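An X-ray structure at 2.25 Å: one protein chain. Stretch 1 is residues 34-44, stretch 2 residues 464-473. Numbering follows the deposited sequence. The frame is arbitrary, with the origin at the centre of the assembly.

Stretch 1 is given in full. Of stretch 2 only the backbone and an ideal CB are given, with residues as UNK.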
ATOM      1  N   GLU A  34      12.687 -18.663 -15.200  1.00 21.33           N
ATOM      2  CA  GLU A  34      14.033 -18.277 -14.766  1.00 21.64           C
ATOM      3  C   GLU A  34      14.276 -16.756 -14.852  1.00 21.17           C
ATOM      4  O   GLU A  34      14.939 -16.174 -13.984  1.00 20.85           O
ATOM      5  CB  GLU A  34      15.027 -19.045 -15.605  1.00 21.98           C
ATOM      6  CG  GLU A  34      16.466 -18.799 -15.240  1.00 23.85           C
ATOM      7  CD  GLU A  34      16.889 -19.398 -13.899  1.00 27.46           C
ATOM      8  OE1 GLU A  34      16.133 -20.157 -13.239  1.00 27.72           O
ATOM      9  OE2 GLU A  34      18.021 -19.073 -13.500  1.00 29.95           O
ATOM     10  N   LEU A  35      13.740 -16.116 -15.897  1.00 20.97           N
ATOM     11  CA  LEU A  35      13.766 -14.655 -16.007  1.00 20.67           C
ATOM     12  C   LEU A  35      12.924 -14.052 -14.906  1.00 21.35           C
ATOM     13  O   LEU A  35      13.324 -13.052 -14.344  1.00 23.43           O
ATOM     14  CB  LEU A  35      13.215 -14.147 -17.335  1.00 20.70           C
ATOM     15  CG  LEU A  35      13.296 -12.630 -17.578  1.00 19.18           C
ATOM     16  CD1 LEU A  35      14.814 -12.251 -17.465  1.00 16.27           C
ATOM     17  CD2 LEU A  35      12.781 -12.255 -18.988  1.00 17.67           C
ATOM     18  N   ALA A  36      11.754 -14.609 -14.600  1.00 20.41           N
ATOM     19  CA  ALA A  36      11.028 -14.072 -13.436  1.00 20.94           C
ATOM     20  C   ALA A  36      11.915 -14.003 -12.177  1.00 21.61           C
ATOM     21  O   ALA A  36      11.991 -12.956 -11.493  1.00 21.42           O
ATOM     22  CB  ALA A  36       9.831 -14.846 -13.167  1.00 18.08           C
ATOM     23  N   GLU A  37      12.591 -15.110 -11.869  1.00 21.82           N
ATOM     24  CA  GLU A  37      13.480 -15.143 -10.703  1.00 22.82           C
ATOM     25  C   GLU A  37      14.545 -14.026 -10.709  1.00 22.70           C
ATOM     26  O   GLU A  37      14.742 -13.338  -9.721  1.00 23.50           O
ATOM     27  CB  GLU A  37      14.175 -16.513 -10.629  1.00 22.50           C
ATOM     28  CG  GLU A  37      15.142 -16.657  -9.481  1.00 23.33           C
ATOM     29  CD  GLU A  37      15.507 -18.137  -9.234  1.00 27.36           C
ATOM     30  OE1 GLU A  37      14.586 -18.951  -9.056  1.00 31.71           O
ATOM     31  OE2 GLU A  37      16.705 -18.509  -9.252  1.00 29.97           O
ATOM     32  N   LYS A  38      15.279 -13.924 -11.811  1.00 23.19           N
ATOM     33  CA  LYS A  38      16.350 -12.929 -12.015  1.00 23.01           C
ATOM     34  C   LYS A  38      15.807 -11.508 -11.929  1.00 22.40           C
ATOM     35  O   LYS A  38      16.301 -10.709 -11.161  1.00 24.08           O
ATOM     36  CB  LYS A  38      17.010 -13.128 -13.401  1.00 22.46           C
ATOM     37  CG  LYS A  38      17.709 -14.448 -13.600  1.00 27.20           C
ATOM     38  CD  LYS A  38      18.698 -14.806 -12.450  1.00 29.67           C
ATOM     39  CE  LYS A  38      19.445 -16.108 -12.802  1.00 34.53           C
ATOM     40  NZ  LYS A  38      20.195 -16.668 -11.605  1.00 37.12           N
ATOM     41  N   VAL A  39      14.772 -11.187 -12.695  1.00 21.26           N
ATOM     42  CA  VAL A  39      14.316  -9.794 -12.744  1.00 20.05           C
ATOM     43  C   VAL A  39      13.644  -9.348 -11.443  1.00 19.42           C
ATOM     44  O   VAL A  39      13.705  -8.192 -11.081  1.00 19.58           O
ATOM     45  CB  VAL A  39      13.381  -9.529 -13.994  1.00 20.09           C
ATOM     46  CG1 VAL A  39      12.059 -10.171 -13.794  1.00 19.06           C
ATOM     47  CG2 VAL A  39      13.123  -8.010 -14.182  1.00 19.60           C
ATOM     48  N   HIS A  40      12.967 -10.234 -10.727  1.00 19.77           N
ATOM     49  CA  HIS A  40      12.348  -9.785  -9.476  1.00 19.52           C
ATOM     50  C   HIS A  40      13.457  -9.483  -8.475  1.00 19.92           C
ATOM     51  O   HIS A  40      13.430  -8.512  -7.795  1.00 18.88           O
ATOM     52  CB  HIS A  40      11.366 -10.809  -8.888  1.00 19.30           C
ATOM     53  CG  HIS A  40      10.043 -10.876  -9.579  1.00 17.68           C
ATOM     54  ND1 HIS A  40       9.860 -11.538 -10.781  1.00 20.54           N
ATOM     55  CD2 HIS A  40       8.824 -10.427  -9.207  1.00 14.41           C
ATOM     56  CE1 HIS A  40       8.588 -11.441 -11.140  1.00 18.76           C
ATOM     57  NE2 HIS A  40       7.937 -10.782 -10.191  1.00 17.16           N
ATOM     58  N   LYS A  41      14.448 -10.344  -8.393  1.00 21.44           N
ATOM     59  CA  LYS A  41      15.569 -10.080  -7.500  1.00 21.89           C
ATOM     60  C   LYS A  41      16.345  -8.823  -7.953  1.00 21.64           C
ATOM     61  O   LYS A  41      16.658  -7.955  -7.135  1.00 21.95           O
ATOM     62  CB  LYS A  41      16.485 -11.311  -7.411  1.00 22.74           C
ATOM     63  CG  LYS A  41      17.715 -11.086  -6.570  1.00 27.20           C
ATOM     64  CD  LYS A  41      18.218 -12.388  -5.907  1.00 33.79           C
ATOM     65  CE  LYS A  41      19.438 -12.078  -4.955  1.00 37.94           C
ATOM     66  NZ  LYS A  41      19.776 -13.268  -4.065  1.00 43.10           N
ATOM     67  N   PHE A  42      16.617  -8.693  -9.239  1.00 20.46           N
ATOM     68  CA  PHE A  42      17.300  -7.478  -9.726  1.00 20.65           C
ATOM     69  C   PHE A  42      16.677  -6.135  -9.241  1.00 20.65           C
ATOM     70  O   PHE A  42      17.384  -5.253  -8.845  1.00 20.52           O
ATOM     71  CB  PHE A  42      17.366  -7.484 -11.262  1.00 20.32           C
ATOM     72  CG  PHE A  42      18.287  -6.433 -11.830  1.00 21.25           C
ATOM     73  CD1 PHE A  42      19.697  -6.621 -11.799  1.00 18.11           C
ATOM     74  CD2 PHE A  42      17.764  -5.254 -12.375  1.00 21.73           C
ATOM     75  CE1 PHE A  42      20.568  -5.630 -12.303  1.00 18.68           C
ATOM     76  CE2 PHE A  42      18.639  -4.253 -12.932  1.00 24.57           C
ATOM     77  CZ  PHE A  42      20.045  -4.450 -12.891  1.00 23.53           C
ATOM     78  N   TYR A  43      15.360  -5.972  -9.342  1.00 21.13           N
ATOM     79  CA  TYR A  43      14.722  -4.726  -8.977  1.00 20.35           C
ATOM     80  C   TYR A  43      14.135  -4.801  -7.534  1.00 20.75           C
ATOM     81  O   TYR A  43      13.570  -3.791  -7.022  1.00 20.71           O
ATOM     82  CB  TYR A  43      13.620  -4.340  -9.979  1.00 20.99           C
ATOM     83  CG  TYR A  43      14.072  -4.120 -11.437  1.00 21.03           C
ATOM     84  CD1 TYR A  43      14.879  -3.020 -11.772  1.00 18.49           C
ATOM     85  CD2 TYR A  43      13.686  -4.989 -12.469  1.00 17.62           C
ATOM     86  CE1 TYR A  43      15.295  -2.795 -13.047  1.00 15.47           C
ATOM     87  CE2 TYR A  43      14.083  -4.755 -13.779  1.00 20.74           C
ATOM     88  CZ  TYR A  43      14.910  -3.621 -14.042  1.00 20.00           C
ATOM     89  OH  TYR A  43      15.397  -3.324 -15.276  1.00 20.20           O
ATOM     90  N   LYS A  44      14.246  -5.975  -6.893  1.00 19.88           N
ATOM     91  CA  LYS A  44      13.656  -6.221  -5.561  1.00 19.70           C
ATOM     92  C   LYS A  44      12.162  -5.931  -5.593  1.00 19.49           C
ATOM     93  O   LYS A  44      11.619  -5.154  -4.759  1.00 18.68           O
ATOM     94  CB  LYS A  44      14.322  -5.408  -4.434  1.00 19.49           C
ATOM     95  CG  LYS A  44      15.898  -5.526  -4.283  1.00 23.95           C
ATOM     96  CD  LYS A  44      16.444  -6.974  -4.264  1.00 31.63           C
ATOM     97  CE  LYS A  44      17.985  -7.035  -3.984  1.00 37.23           C
ATOM     98  NZ  LYS A  44      18.881  -7.308  -5.176  1.00 37.74           N
ATOM     99  N   UNK A 464      16.432   6.119 -13.947  1.00 23.87           N
ATOM    100  CA  UNK A 464      16.139   5.870 -12.530  1.00 24.85           C
ATOM    101  C   UNK A 464      15.673   4.415 -12.334  1.00 24.71           C
ATOM    102  O   UNK A 464      15.890   3.844 -11.280  1.00 24.43           O
ATOM    103  CB  UNK A 464      15.075   6.845 -12.023  1.00 24.85           C
ATOM    104  N   UNK A 465      14.995   3.872 -13.346  1.00 24.02           N
ATOM    105  CA  UNK A 465      14.845   2.448 -13.507  1.00 24.02           C
ATOM    106  C   UNK A 465      15.953   1.991 -14.498  1.00 25.72           C
ATOM    107  O   UNK A 465      15.989   2.394 -15.663  1.00 26.74           O
ATOM    108  CB  UNK A 465      13.441   2.092 -14.001  1.00 24.02           C
ATOM    109  N   UNK A 466      16.897   1.227 -13.987  1.00 25.96           N
ATOM    110  CA  UNK A 466      18.094   0.800 -14.705  1.00 27.81           C
ATOM    111  C   UNK A 466      17.679  -0.214 -15.785  1.00 28.24           C
ATOM    112  O   UNK A 466      16.748  -1.006 -15.530  1.00 28.59           O
ATOM    113  CB  UNK A 466      19.123   0.197 -13.747  1.00 27.81           C
ATOM    114  N   UNK A 467      18.362  -0.234 -16.946  1.00 26.77           N
ATOM    115  CA  UNK A 467      18.094  -1.267 -17.957  1.00 26.53           C
ATOM    116  C   UNK A 467      18.527  -2.577 -17.386  1.00 25.95           C
ATOM    117  O   UNK A 467      19.491  -2.627 -16.622  1.00 26.44           O
ATOM    118  CB  UNK A 467      18.809  -0.985 -19.280  1.00 26.53           C
ATOM    119  N   UNK A 468      17.815  -3.647 -17.741  1.00 25.45           N
ATOM    120  CA  UNK A 468      18.144  -4.974 -17.262  1.00 24.02           C
ATOM    121  C   UNK A 468      19.353  -5.513 -18.011  1.00 24.48           C
ATOM    122  O   UNK A 468      19.425  -5.346 -19.209  1.00 23.23           O
ATOM    123  CB  UNK A 468      16.949  -5.917 -17.416  1.00 24.02           C
ATOM    124  N   UNK A 469      20.295  -6.185 -17.310  1.00 25.28           N
ATOM    125  CA  UNK A 469      21.537  -6.565 -18.016  1.00 26.70           C
ATOM    126  C   UNK A 469      21.298  -7.556 -19.157  1.00 28.13           C
ATOM    127  O   UNK A 469      20.634  -8.571 -18.960  1.00 27.68           O
ATOM    128  CB  UNK A 469      22.532  -7.172 -17.025  1.00 26.70           C
ATOM    129  N   UNK A 470      21.795  -7.224 -20.344  1.00 29.29           N
ATOM    130  CA  UNK A 470      21.793  -8.129 -21.473  1.00 31.53           C
ATOM    131  C   UNK A 470      22.426  -9.486 -21.116  1.00 31.99           C
ATOM    132  O   UNK A 470      21.912 -10.530 -21.523  1.00 32.28           O
ATOM    133  CB  UNK A 470      22.535  -7.490 -22.649  1.00 31.53           C
ATOM    134  N   UNK A 471      23.508  -9.475 -20.331  1.00 32.04           N
ATOM    135  CA  UNK A 471      24.193 -10.703 -19.937  1.00 32.60           C
ATOM    136  C   UNK A 471      23.201 -11.670 -19.221  1.00 31.94           C
ATOM    137  O   UNK A 471      23.306 -12.899 -19.300  1.00 31.01           O
ATOM    138  CB  UNK A 471      25.378 -10.373 -19.028  1.00 32.60           C
ATOM    139  N   UNK A 472      22.215 -11.120 -18.533  1.00 30.77           N
ATOM    140  CA  UNK A 472      21.373 -11.988 -17.738  1.00 29.26           C
ATOM    141  C   UNK A 472      20.305 -12.576 -18.618  1.00 29.25           C
ATOM    142  O   UNK A 472      19.881 -13.712 -18.418  1.00 28.68           O
ATOM    143  CB  UNK A 472      20.754 -11.236 -16.558  1.00 29.26           C
ATOM    144  N   UNK A 473      19.915 -11.809 -19.624  1.00 29.09           N
ATOM    145  CA  UNK A 473      18.990 -12.298 -20.646  1.00 29.99           C
ATOM    146  C   UNK A 473      19.590 -13.521 -21.323  1.00 30.21           C
ATOM    147  O   UNK A 473      18.946 -14.551 -21.458  1.00 30.55           O
ATOM    148  CB  UNK A 473      18.680 -11.209 -21.675  1.00 29.99           C
TER

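Position 464 has nothing of stretch 1 within 5.5 Å of its ideal CB, so this contact sets no preference; the residue is His-464, which takes no part.

At 465, CA-to-CB points sideways and the ideal CB lies 5.3 Å from Tyr-43 CE1. A modest apolar group would suit the flank of that ring. The residue is Ile-465, whose CG2 reaches 4.1 Å from Tyr-43 CE1 while the end of the side chain leads away.

Position 466 is extended (phi/psi -70/146) and points toward the helix, its ideal CB 4.5 Å from Phe-42 CE2 and 4.9 Å from Tyr-43 CE1. Small or medium apolar side chains all fit. The backbone makes the polar contact whatever the side chain: Tyr-43 OH donates a hydrogen bond to the carbonyl O of 466 at 2.7 Å. The residue is Val-466, with CG1 4.0 Å from Phe-42 CZ, at the ring edge.

At 467 the CB points away, with no stretch 1 atom within 5.5 Å, so polar or charged residues are as acceptable as any. It is Asp-467.

Position 468 offers the most to read. Its ideal CB is 3.7 Å from Tyr-43 OH and 5.4 Å from Val-39 CG2. The bond points sideways, but a long side chain could turn along the helix, over a surface made by Leu-35, Lys-38 CB, Val-39 and Phe-42. Leucine, methionine or an aromatic residue would suit. Phe-468, chi1 t, covers it: CE1 lies 3.6 Å from Val-39 CA and 3.8 Å from Phe-42 CB, and CE2 3.9 Å from Leu-35 CD1. Its edge meets the face of Phe-42, centroids 5.3 Å apart and planes at 72°.

At 469, the N-cap position before a helix, phi is -64 and CB lies sideways, 5.3 Å from Phe-42 CE1. Compact apolar residues could lie beside the ring, and this phi admits proline. Pro-469 places CD over one face, 3.9 Å from the Phe-42 ring centroid and 22° off the normal, a CH-pi contact; its CG is 3.6 Å from Phe-42 CE1.

Positions 470 and 471 have no stretch 1 atom near their CB; they are Gln-470 and Glu-471.

Position 472 points toward Lys-38, CB to CB 5.3 Å from the ideal position. The aliphatic stem of the lysine favours a small or branched side chain. Thr-472 packs CG2 3.7 Å from Lys-38 CG.

At 473 CB points away, so only a side chain long enough to come back could touch. Leu-473 does so: CD2 lies 3.8 Å from Leu-35 CD1.

Stretch 2 (464-473) HIVDFPQETL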
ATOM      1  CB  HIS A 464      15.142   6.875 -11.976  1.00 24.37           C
ATOM      2  CG  HIS A 464      15.741   8.218 -11.776  1.00 24.18           C
ATOM      3  ND1 HIS A 464      16.777   8.434 -10.889  1.00 24.94           N
ATOM      4  CD2 HIS A 464      15.513   9.401 -12.391  1.00 21.51           C
ATOM      5  CE1 HIS A 464      17.131   9.704 -10.931  1.00 17.08           C
ATOM      6  NE2 HIS A 464      16.353  10.320 -11.807  1.00 20.81           N
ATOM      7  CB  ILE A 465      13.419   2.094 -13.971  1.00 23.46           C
ATOM      8  CG1 ILE A 465      12.382   2.531 -12.924  1.00 22.94           C
ATOM      9  CG2 ILE A 465      13.265   0.645 -14.159  1.00 21.16           C
ATOM     10  CD1 ILE A 465      10.961   2.736 -13.540  1.00 22.69           C
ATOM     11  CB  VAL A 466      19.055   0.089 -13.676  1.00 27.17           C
ATOM     12  CG1 VAL A 466      20.147  -0.714 -14.355  1.00 33.38           C
ATOM     13  CG2 VAL A 466      19.684   1.091 -12.738  1.00 27.67           C
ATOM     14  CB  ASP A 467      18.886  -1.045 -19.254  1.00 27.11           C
ATOM     15  CG  ASP A 467      18.587   0.309 -19.918  1.00 28.59           C
ATOM     16  OD1 ASP A 467      17.391   0.709 -20.009  1.00 29.09           O
ATOM     17  OD2 ASP A 467      19.551   0.948 -20.396  1.00 29.58           O
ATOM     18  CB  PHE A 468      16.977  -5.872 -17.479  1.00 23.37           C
ATOM     19  CG  PHE A 468      17.136  -7.216 -16.853  1.00 22.35           C
ATOM     20  CD1 PHE A 468      16.860  -7.398 -15.509  1.00 17.39           C
ATOM     21  CD2 PHE A 468      17.506  -8.311 -17.621  1.00 21.92           C
ATOM     22  CE1 PHE A 468      16.997  -8.628 -14.917  1.00 18.10           C
ATOM     23  CE2 PHE A 468      17.650  -9.577 -17.030  1.00 22.87           C
ATOM     24  CZ  PHE A 468      17.391  -9.720 -15.651  1.00 21.07           C
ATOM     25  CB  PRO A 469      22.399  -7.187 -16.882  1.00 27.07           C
ATOM     26  CG  PRO A 469      21.854  -6.474 -15.601  1.00 24.37           C
ATOM     27  CD  PRO A 469      20.375  -6.537 -15.884  1.00 24.34           C
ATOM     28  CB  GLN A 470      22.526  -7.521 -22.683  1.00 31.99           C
ATOM     29  CG  GLN A 470      22.488  -8.467 -23.864  1.00 34.92           C
ATOM     30  CD  GLN A 470      21.107  -8.526 -24.483  1.00 37.89           C
ATOM     31  OE1 GLN A 470      20.462  -7.493 -24.663  1.00 38.24           O
ATOM     32  NE2 GLN A 470      20.637  -9.745 -24.812  1.00 40.58           N
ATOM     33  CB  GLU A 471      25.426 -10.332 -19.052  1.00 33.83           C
ATOM     34  CG  GLU A 471      26.272 -11.471 -18.466  1.00 39.85           C
ATOM     35  CD  GLU A 471      27.794 -11.099 -18.182  1.00 48.52           C
ATOM     36  OE1 GLU A 471      28.378 -11.576 -17.163  1.00 47.43           O
ATOM     37  OE2 GLU A 471      28.426 -10.369 -18.996  1.00 52.43           O
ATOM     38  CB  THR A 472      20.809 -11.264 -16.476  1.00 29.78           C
ATOM     39  OG1 THR A 472      21.919 -10.789 -15.697  1.00 27.49           O
ATOM     40  CG2 THR A 472      19.914 -12.237 -15.601  1.00 25.25           C
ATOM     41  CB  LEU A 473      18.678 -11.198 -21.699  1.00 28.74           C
ATOM     42  CG  LEU A 473      17.778 -10.033 -21.235  1.00 29.08           C
ATOM     43  CD1 LEU A 473      17.311  -9.142 -22.398  1.00 23.17           C
ATOM     44  CD2 LEU A 473      16.531 -10.569 -20.447  1.00 25.84           C
TER
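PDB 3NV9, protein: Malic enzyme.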